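SJCHGC06286 protein (Schistosoma japonicum, PDB 3QBR) probably binds BH domains of partner proteins as a Bcl-2 family regulator of apoptosis, represented here by a piece without either end of the full-length protein. Local coordinates at residues Leu110-Phe114 with Tyr155-Leu160; Trp119-Val123 with Trp170-Phe176. All coordinates share one frame; numbering follows the deposited sequence.

Interaction 1 (Leu110-Phe114 with Tyr155-Leu160)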
loop_
_atom_site.group_PDB
_atom_site.type_symbol
_atom_site.label_atom_id
_atom_site.label_comp_id
_atom_site.label_asym_id
_atom_site.label_seq_id
_atom_site.Cartn_x
_atom_site.Cartn_y
_atom_site.Cartn_z
ATOM N N LEU A 110 7.883 6.273 2.220
ATOM C CA LEU A 110 7.107 5.947 3.390
ATOM C C LEU A 110 7.466 6.869 4.511
ATOM O O LEU A 110 6.621 7.458 5.125
ATOM C CB LEU A 110 7.391 4.525 3.813
ATOM C CG LEU A 110 6.861 3.431 2.915
ATOM C CD1 LEU A 110 6.984 2.121 3.568
ATOM C CD2 LEU A 110 5.451 3.683 2.592
ATOM N N ASN A 111 8.748 6.989 4.783
ATOM C CA ASN A 111 9.228 7.967 5.753
ATOM C C ASN A 111 8.677 9.379 5.500
ATOM O O ASN A 111 8.274 10.087 6.428
ATOM C CB ASN A 111 10.741 7.958 5.744
ATOM C CG ASN A 111 11.291 6.776 6.486
ATOM O OD1 ASN A 111 10.656 6.283 7.420
ATOM N ND2 ASN A 111 12.469 6.304 6.085
ATOM N N GLY A 112 8.651 9.783 4.240
ATOM C CA GLY A 112 7.992 11.020 3.879
ATOM C C GLY A 112 6.497 11.004 4.129
ATOM O O GLY A 112 5.947 11.965 4.659
ATOM N N LEU A 113 5.831 9.919 3.740
ATOM C CA LEU A 113 4.387 9.798 3.937
ATOM C C LEU A 113 4.010 9.852 5.416
ATOM O O LEU A 113 2.931 10.334 5.786
ATOM C CB LEU A 113 3.856 8.491 3.320
ATOM C CG LEU A 113 2.380 8.153 3.604
ATOM C CD1 LEU A 113 1.403 9.243 3.141
ATOM C CD2 LEU A 113 1.990 6.815 2.996
ATOM N N PHE A 114 4.902 9.352 6.258
ATOM C CA PHE A 114 4.524 9.042 7.636
ATOM C C PHE A 114 5.083 9.984 8.718
ATOM O O PHE A 114 5.024 9.661 9.914
ATOM C CB PHE A 114 4.771 7.548 7.966
ATOM C CG PHE A 114 3.687 6.627 7.437
ATOM C CD1 PHE A 114 2.357 6.822 7.792
ATOM C CD2 PHE A 114 3.996 5.584 6.574
ATOM C CE1 PHE A 114 1.343 5.998 7.283
ATOM C CE2 PHE A 114 3.000 4.748 6.073
ATOM C CZ PHE A 114 1.671 4.952 6.428
ATOM N N TYR A 155 8.011 -2.343 7.744
ATOM C CA TYR A 155 7.912 -0.929 8.070
ATOM C C TYR A 155 6.720 -0.715 8.959
ATOM O O TYR A 155 6.794 0.028 9.946
ATOM C CB TYR A 155 7.783 -0.067 6.805
ATOM C CG TYR A 155 7.803 1.418 7.095
ATOM C CD1 TYR A 155 6.628 2.118 7.357
ATOM C CD2 TYR A 155 9.010 2.119 7.139
ATOM C CE1 TYR A 155 6.649 3.485 7.645
ATOM C CE2 TYR A 155 9.050 3.478 7.406
ATOM C CZ TYR A 155 7.868 4.164 7.664
ATOM O OH TYR A 155 7.918 5.526 7.931
ATOM N N SER A 156 5.622 -1.371 8.608
ATOM C CA SER A 156 4.417 -1.326 9.435
ATOM C C SER A 156 4.655 -1.781 10.872
ATOM O O SER A 156 4.082 -1.233 11.816
ATOM C CB SER A 156 3.319 -2.198 8.825
ATOM O OG SER A 156 2.496 -1.434 7.963
ATOM N N ASP A 157 5.494 -2.798 11.019
ATOM C CA ASP A 157 5.689 -3.449 12.305
ATOM C C ASP A 157 6.652 -2.604 13.125
ATOM O O ASP A 157 6.666 -2.644 14.350
ATOM C CB ASP A 157 6.251 -4.855 12.079
ATOM C CG ASP A 157 6.210 -5.725 13.330
ATOM O OD1 ASP A 157 5.157 -5.760 14.012
ATOM O OD2 ASP A 157 7.231 -6.392 13.615
ATOM N N GLU A 158 7.440 -1.809 12.422
ATOM C CA GLU A 158 8.445 -0.974 13.043
ATOM C C GLU A 158 7.941 0.410 13.451
ATOM O O GLU A 158 8.503 1.028 14.351
ATOM C CB GLU A 158 9.606 -0.797 12.076
ATOM C CG GLU A 158 10.417 -2.046 11.851
ATOM C CD GLU A 158 11.725 -1.739 11.150
ATOM O OE1 GLU A 158 12.133 -0.555 11.166
ATOM O OE2 GLU A 158 12.339 -2.668 10.583
ATOM N N LYS A 159 6.889 0.893 12.793
ATOM C CA LYS A 159 6.558 2.297 12.892
ATOM C C LYS A 159 5.082 2.637 13.023
ATOM O O LYS A 159 4.740 3.782 13.302
ATOM C CB LYS A 159 7.159 3.029 11.705
ATOM C CG LYS A 159 8.629 2.731 11.583
ATOM C CD LYS A 159 9.387 3.864 10.943
ATOM C CE LYS A 159 10.882 3.645 11.116
ATOM N NZ LYS A 159 11.692 4.690 10.422
ATOM N N LEU A 160 4.206 1.657 12.853
ATOM C CA LEU A 160 2.783 1.954 12.798
ATOM C C LEU A 160 2.040 1.201 13.864
ATOM O O LEU A 160 0.946 1.594 14.279
ATOM C CB LEU A 160 2.244 1.560 11.429
ATOM C CG LEU A 160 2.864 2.423 10.328
ATOM C CD1 LEU A 160 2.551 1.866 8.950
ATOM C CD2 LEU A 160 2.404 3.901 10.481
HETATM O O HOH W 1 12.632 4.183 7.308
HETATM O O HOH W 2 7.565 7.674 10.131
#

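Interaction 2 (Trp119-Val123 with Trp170-Phe176)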
loop_
_atom_site.group_PDB
_atom_site.type_symbol
_atom_site.label_atom_id
_atom_site.label_comp_id
_atom_site.label_asym_id
_atom_site.label_seq_id
_atom_site.Cartn_x
_atom_site.Cartn_y
_atom_site.Cartn_z
ATOM N N TRP A 119 -5.149 7.411 10.067
ATOM C CA TRP A 119 -5.745 6.486 9.108
ATOM C C TRP A 119 -5.580 6.894 7.641
ATOM O O TRP A 119 -5.151 6.075 6.818
ATOM C CB TRP A 119 -7.217 6.232 9.434
ATOM C CG TRP A 119 -7.374 5.370 10.636
ATOM C CD1 TRP A 119 -8.101 5.643 11.757
ATOM C CD2 TRP A 119 -6.766 4.096 10.854
ATOM N NE1 TRP A 119 -8.000 4.605 12.655
ATOM C CE2 TRP A 119 -7.176 3.637 12.123
ATOM C CE3 TRP A 119 -5.916 3.291 10.098
ATOM C CZ2 TRP A 119 -6.781 2.411 12.658
ATOM C CZ3 TRP A 119 -5.511 2.067 10.630
ATOM C CH2 TRP A 119 -5.948 1.640 11.899
ATOM N N GLY A 120 -5.907 8.144 7.314
ATOM C CA GLY A 120 -5.833 8.602 5.938
ATOM C C GLY A 120 -4.479 8.370 5.272
ATOM O O GLY A 120 -4.398 8.061 4.085
ATOM N N ARG A 121 -3.411 8.536 6.037
ATOM C CA ARG A 121 -2.068 8.343 5.525
ATOM C C ARG A 121 -1.755 6.857 5.347
ATOM O O ARG A 121 -0.945 6.479 4.482
ATOM C CB ARG A 121 -1.037 8.977 6.473
ATOM C CG ARG A 121 -0.876 10.478 6.303
ATOM C CD ARG A 121 -0.216 11.148 7.535
ATOM N NE ARG A 121 -0.293 12.597 7.405
ATOM C CZ ARG A 121 0.739 13.392 7.150
ATOM N NH1 ARG A 121 1.968 12.899 7.045
ATOM N NH2 ARG A 121 0.530 14.695 7.008
ATOM N N ILE A 122 -2.378 6.019 6.177
ATOM C CA ILE A 122 -2.177 4.581 6.056
ATOM C C ILE A 122 -2.841 4.085 4.756
ATOM O O ILE A 122 -2.201 3.430 3.922
ATOM C CB ILE A 122 -2.636 3.845 7.344
ATOM C CG1 ILE A 122 -1.591 4.051 8.444
ATOM C CG2 ILE A 122 -2.838 2.368 7.098
ATOM C CD1 ILE A 122 -2.106 3.798 9.864
ATOM N N VAL A 123 -4.105 4.452 4.577
ATOM C CA VAL A 123 -4.813 4.275 3.314
ATOM C C VAL A 123 -3.953 4.627 2.115
ATOM O O VAL A 123 -3.852 3.869 1.142
ATOM C CB VAL A 123 -6.056 5.168 3.254
ATOM C CG1 VAL A 123 -6.503 5.306 1.829
ATOM C CG2 VAL A 123 -7.167 4.602 4.120
ATOM N N TRP A 170 -5.938 -3.059 13.191
ATOM C CA TRP A 170 -6.275 -2.881 11.782
ATOM C C TRP A 170 -7.755 -2.652 11.583
ATOM O O TRP A 170 -8.154 -2.073 10.587
ATOM C CB TRP A 170 -5.819 -4.093 10.982
ATOM C CG TRP A 170 -4.385 -4.028 10.604
ATOM C CD1 TRP A 170 -3.409 -4.950 10.887
ATOM C CD2 TRP A 170 -3.748 -2.984 9.847
ATOM N NE1 TRP A 170 -2.210 -4.548 10.339
ATOM C CE2 TRP A 170 -2.389 -3.340 9.704
ATOM C CE3 TRP A 170 -4.206 -1.794 9.259
ATOM C CZ2 TRP A 170 -1.467 -2.531 9.011
ATOM C CZ3 TRP A 170 -3.311 -1.006 8.566
ATOM C CH2 TRP A 170 -1.945 -1.370 8.454
ATOM N N SER A 171 -8.566 -3.104 12.535
ATOM C CA SER A 171 -10.016 -2.919 12.446
ATOM C C SER A 171 -10.432 -1.475 12.616
ATOM O O SER A 171 -11.577 -1.146 12.369
ATOM C CB SER A 171 -10.745 -3.760 13.491
ATOM O OG SER A 171 -10.487 -5.129 13.300
ATOM N N GLY A 172 -9.511 -0.625 13.065
ATOM C CA GLY A 172 -9.751 0.807 13.125
ATOM C C GLY A 172 -10.356 1.293 11.823
ATOM O O GLY A 172 -11.294 2.108 11.802
ATOM N N LEU A 173 -9.828 0.756 10.729
ATOM C CA LEU A 173 -10.261 1.137 9.391
ATOM C C LEU A 173 -11.791 1.024 9.210
ATOM O O LEU A 173 -12.426 1.853 8.547
ATOM C CB LEU A 173 -9.503 0.301 8.346
ATOM C CG LEU A 173 -8.008 0.601 8.246
ATOM C CD1 LEU A 173 -7.278 -0.566 7.615
ATOM C CD2 LEU A 173 -7.741 1.925 7.484
ATOM N N ILE A 174 -12.374 -0.010 9.799
ATOM C CA ILE A 174 -13.792 -0.251 9.621
ATOM C C ILE A 174 -14.569 0.984 10.077
ATOM O O ILE A 174 -15.276 1.622 9.293
ATOM C CB ILE A 174 -14.233 -1.500 10.382
ATOM C CG1 ILE A 174 -13.513 -2.728 9.810
ATOM C CG2 ILE A 174 -15.740 -1.650 10.300
ATOM C CD1 ILE A 174 -13.746 -3.995 10.586
ATOM N N GLU A 175 -14.396 1.347 11.341
ATOM C CA GLU A 175 -15.031 2.541 11.877
ATOM C C GLU A 175 -14.538 3.825 11.202
ATOM O O GLU A 175 -15.337 4.681 10.860
ATOM C CB GLU A 175 -14.800 2.616 13.380
ATOM C CG GLU A 175 -15.809 3.463 14.127
ATOM C CD GLU A 175 -15.664 3.307 15.640
ATOM O OE1 GLU A 175 -16.389 3.995 16.396
ATOM O OE2 GLU A 175 -14.817 2.491 16.076
ATOM N N PHE A 176 -13.230 3.965 11.011
ATOM C CA PHE A 176 -12.705 5.156 10.344
ATOM C C PHE A 176 -13.541 5.508 9.122
ATOM O O PHE A 176 -13.737 6.681 8.792
ATOM C CB PHE A 176 -11.253 4.951 9.920
ATOM C CG PHE A 176 -10.671 6.114 9.157
ATOM C CD1 PHE A 176 -10.519 7.356 9.760
ATOM C CD2 PHE A 176 -10.276 5.969 7.831
ATOM C CE1 PHE A 176 -9.982 8.439 9.049
ATOM C CE2 PHE A 176 -9.727 7.045 7.116
ATOM C CZ PHE A 176 -9.589 8.283 7.725
#

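Interaction 1 (Leu110-Phe114 with Tyr155-Leu160)
Segments 110-114 and 155-160 run side by side in the same direction, with Leu110 CA 8.4 Å from Tyr155 CA and Phe114 CA 8.8 Å from Lys159 CA. Tyr155 contributes most of the surface buried from its segment. Its CG lies anti to the backbone N (chi1 -175°), which sends the ring toward helix 99-113. Leu110 slides past it in the opposite sense and lays CD1 over one ring face, 3.7 Å from Tyr155 CG, in a CH-pi contact; the CG methylene of Lys159 covers the other face. A long aromatic suits this place because its flanks are apolar while its hydroxyl reaches the amide of Asn111. There Tyr155 OH donates to Asn111 OD1 over 2.9 Å. The C=O...O angle is 137° and the donor stands off the amide plane, while the carbonyl oxygen itself approaches the ring at its edge. A water donates to Tyr155 OH at 3.1 Å and more weakly to Phe114 O, so the hydroxyl has a partner in each role.

The two helices concerned, 99-113 and 142-159, belong to the all-helical Bcl-2 fold, in which amphipathic helices pack around a buried hydrophobic helix. Helix 119-137 is the neighbour here, with Ile122 and Met125 touching Phe114.

Phe114, the first residue to leave helical geometry, turns its ring inward. Its CD2 comes within 3.5 Å of Tyr155 CE1, the two rings meeting rim to rim with planes 26° apart. Leu160 crosses the phenyl group at about a right angle and sets CD2 over one face, 4.0 Å from Phe114 CE1. Leu113 CG lies over the opposite face, so the flat ring is held between two leucines. Lys159, extended beyond CG, carries its ammonium group past the tyrosine to the exposed side chain of Asn111.

Interaction 2 (Trp119-Val123 with Trp170-Phe176)
The carbonyl oxygen of Trp119 accepts two backbone N-H groups in the first turn of its helix, Val123 N at 3.0 Å from Trp119 O and, more weakly, Ile122 N. That turn faces helix 172-176, whose axis passes 11.2 Å away at 110°. The Trp119 indole bridges the gap. With CG anti to the carbonyl carbon (chi1 -73°), the ring lies against the start of the opposing helix: Gly172 CA is 3.4 Å from Trp119 CZ2, and the Gly172 carbonyl carbon and Leu173 N sit over one face. Glycine suits this spot because a side chain there would point into the indole. Leu173 CD2 packs 3.5 Å from Trp119 CE3, while Phe176 turns one ring face to Trp119 CB. Farther along, Ile122 CG2 meets the edge of the Trp170 ring, 3.7 Å from Trp170 CZ3.

Asn118, Trp119, Gly120 and Arg121 form the NWGR signature of the BH1 region, and Trp170 lies in the BH2-like sequence. Beside the packed face, Arg121 pairs its charge with an acidic side chain of another protein's chain, as in BH3 complexes of relatives. The side-chain contacts between the two segments are apolar or aromatic and backbone atoms only pack against the rings, so dispersion and close fit probably do most of the holding.

From the N terminus, the chain passes along helix 99-113, whose end supplies 110-114, and then opens helix 119-137 with 119-123. It returns through helix 142-159 to 155-160, where interaction 1 closes a loop of 40 intervening residues, and continues to 170-176, where interaction 2 closes one of 46. Because the segments alternate, the two closures cross. Their centres lie 15 Å apart, yet they touch: Leu113 O and Arg121 NH1 make a probable hydrogen bond, and Ser156 packs on Trp170. Interaction 1 joins helix 99-113 to the end of helix 142-159, whereas interaction 2 fastens the C-terminal helix 172-176 to the start of helix 119-137.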